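Local coordinates for putative adhesin (Bacteroides fragilis NCTC 9343, PDB 3PET), which probably acts in cell adhesion as a putative lipoprotein built as a right-handed beta-helix, at the interface of chains A and B. Residues are numbered along the deposited sequence; one frame, centred on the assembly and turned at random. Chains: chain A/B, Putative adhesin.

The interface of chains A and B. Residues chain A 210-213; chain B 75-78.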
ATOM      1  N   LEU A 210      -0.642 -10.620 -22.446  1.00 23.66           N
ATOM      2  CA  LEU A 210       0.194  -9.809 -21.586  1.00 23.38           C
ATOM      3  C   LEU A 210       0.202  -8.337 -22.019  1.00 28.47           C
ATOM      4  O   LEU A 210       0.316  -8.021 -23.208  1.00 26.90           O
ATOM      5  CB  LEU A 210       1.629 -10.365 -21.549  1.00 23.41           C
ATOM      6  CG  LEU A 210       1.792 -11.893 -21.427  1.00 28.56           C
ATOM      7  CD1 LEU A 210       3.268 -12.313 -21.638  1.00 29.01           C
ATOM      8  CD2 LEU A 210       1.208 -12.432 -20.125  1.00 29.42           C
ATOM      9  N   SER A 211       0.095  -7.442 -21.023  1.00 24.87           N
ATOM     10  CA  SER A 211       0.040  -6.002 -21.225  1.00 25.34           C
ATOM     11  C   SER A 211       0.943  -5.330 -20.215  1.00 28.08           C
ATOM     12  O   SER A 211       0.755  -5.497 -19.019  1.00 24.01           O
ATOM     13  CB  SER A 211      -1.403  -5.518 -21.073  1.00 28.41           C
ATOM     14  OG  SER A 211      -1.502  -4.122 -21.287  1.00 40.35           O
ATOM     15  N   LYS A 212       1.924  -4.570 -20.691  1.00 27.70           N
ATOM     16  CA  LYS A 212       2.873  -3.861 -19.829  1.00 28.07           C
ATOM     17  C   LYS A 212       2.621  -2.368 -19.960  1.00 31.36           C
ATOM     18  O   LYS A 212       3.001  -1.775 -20.965  1.00 29.29           O
ATOM     19  CB  LYS A 212       4.318  -4.224 -20.233  1.00 31.88           C
ATOM     20  CG  LYS A 212       4.712  -5.659 -19.893  1.00 44.56           C
ATOM     21  CD  LYS A 212       6.156  -5.941 -20.279  1.00 58.25           C
ATOM     22  N   LYS A 213       1.953  -1.754 -18.978  1.00 28.41           N
ATOM     23  CA  LYS A 213       1.635  -0.325 -19.068  1.00 28.25           C
ATOM     24  C   LYS A 213       1.930   0.425 -17.752  1.00 31.52           C
ATOM     25  O   LYS A 213       1.204   1.356 -17.392  1.00 32.92           O
ATOM     26  CB  LYS A 213       0.167  -0.151 -19.514  1.00 31.42           C
ATOM     27  CG  LYS A 213      -0.003  -0.379 -21.023  1.00 49.72           C
ATOM     28  CD  LYS A 213      -1.448  -0.486 -21.456  1.00 65.22           C
ATOM     29  CE  LYS A 213      -1.617  -0.305 -22.948  1.00 78.48           C
ATOM     30  NZ  LYS A 213      -1.496  -1.587 -23.691  1.00 86.47           N
TER
ATOM     31  N   VAL B  75       0.026   3.661 -26.660  1.00 56.25           N
ATOM     32  CA  VAL B  75       1.287   2.923 -26.565  1.00 54.44           C
ATOM     33  C   VAL B  75       0.965   1.475 -26.204  1.00 57.34           C
ATOM     34  O   VAL B  75       0.216   1.242 -25.258  1.00 56.88           O
ATOM     35  CB  VAL B  75       2.244   3.595 -25.543  1.00 56.39           C
ATOM     36  CG1 VAL B  75       3.574   2.847 -25.413  1.00 55.29           C
ATOM     37  CG2 VAL B  75       2.499   5.041 -25.925  1.00 55.91           C
ATOM     38  N   ARG B  76       1.517   0.510 -26.970  1.00 53.32           N
ATOM     39  CA  ARG B  76       1.281  -0.918 -26.767  1.00 53.25           C
ATOM     40  C   ARG B  76       1.795  -1.370 -25.425  1.00 53.92           C
ATOM     41  O   ARG B  76       1.024  -1.817 -24.563  1.00 54.45           O
ATOM     42  CB  ARG B  76       1.959  -1.738 -27.878  1.00 55.21           C
ATOM     43  N   ASN B  77       3.113  -1.318 -25.277  1.00 46.91           N
ATOM     44  CA  ASN B  77       3.790  -1.761 -24.086  1.00 45.26           C
ATOM     45  C   ASN B  77       4.848  -0.763 -23.708  1.00 47.94           C
ATOM     46  O   ASN B  77       5.468  -0.135 -24.565  1.00 46.92           O
ATOM     47  CB  ASN B  77       4.383  -3.170 -24.286  1.00 43.57           C
ATOM     48  CG  ASN B  77       3.341  -4.282 -24.418  1.00 58.27           C
ATOM     49  OD1 ASN B  77       2.352  -4.367 -23.670  1.00 37.53           O
ATOM     50  ND2 ASN B  77       3.571  -5.200 -25.343  1.00 54.40           N
ATOM     51  N   PHE B  78       4.994  -0.560 -22.421  1.00 44.84           N
ATOM     52  CA  PHE B  78       5.996   0.329 -21.873  1.00 44.96           C
ATOM     53  C   PHE B  78       7.256  -0.482 -21.623  1.00 47.77           C
ATOM     54  O   PHE B  78       7.175  -1.623 -21.166  1.00 49.69           O
ATOM     55  CB  PHE B  78       5.484   0.989 -20.576  1.00 47.08           C
ATOM     56  CG  PHE B  78       4.676   2.252 -20.765  1.00 49.88           C
ATOM     57  CD1 PHE B  78       5.298   3.496 -20.826  1.00 53.50           C
ATOM     58  CD2 PHE B  78       3.290   2.201 -20.878  1.00 53.62           C
ATOM     59  CE1 PHE B  78       4.544   4.669 -20.982  1.00 54.56           C
ATOM     60  CE2 PHE B  78       2.537   3.373 -21.033  1.00 56.47           C
ATOM     61  CZ  PHE B  78       3.169   4.601 -21.086  1.00 53.80           C
TER
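A:Lys212 and A:Lys213, where strand 207-212 of chain A runs out into a turn, meet a loop of chain B formed by B:Val75 to B:Phe78, and hydrogen bonds that each involve a backbone atom link the two chains. A:Lys212 takes part through its peptide groups. The N-H of A:Lys212 points almost straight (175° at the hydrogen) at the side-chain amide oxygen OD1 of B:Asn77, with A:Lys212 N 3.0 Å from that oxygen, though it approaches from above the carbonyl plane. The carbonyl O of A:Lys212 in turn accepts a hydrogen bond from the backbone N of B:Phe78 at 2.8 Å. Asparagine suits its place because a short amide can stand in for a neighbouring strand's carbonyl: with CG anti to its own carbonyl carbon (chi1 -68°), B:Asn77 offers OD1 to the backbone N-H of A:Lys212, while the next residue supplies the N-H. The backbone of A:Lys212 is thus held at both its N and its O, which belong to successive peptide groups. The side chain of A:Lys212 is modelled only in part, and A:Lys212 CB lies 4.0 Å from B:Asn77 OD1.

A:Lys213 reaches further. Its chain is extended to CD and CE, then bends at the last torsion (chi4 89°), bringing the side-chain amino group NZ of A:Lys213 to 2.7 Å from the backbone O of B:Arg76, in the carbonyl plane and on a lone pair. A long, flexible lysine can make this reach and, if protonated, would probably polarise the carbonyl. At the backbone end of the residue, A:Lys213 CA packs against ring atom CD2 of B:Phe78 at 3.5 Å, the two side chains crossing at about a right angle. The phenylalanine thereby adds apolar contact beside the polar bonds, and A:Lys212 O lies in plane at the ring's edge.

The pairing of the two chains may or may not be the biological one. Within it, the late strand 207-212 of chain A's right-handed beta-helix meets the loop between strands 64-69 and 82-87 of chain B.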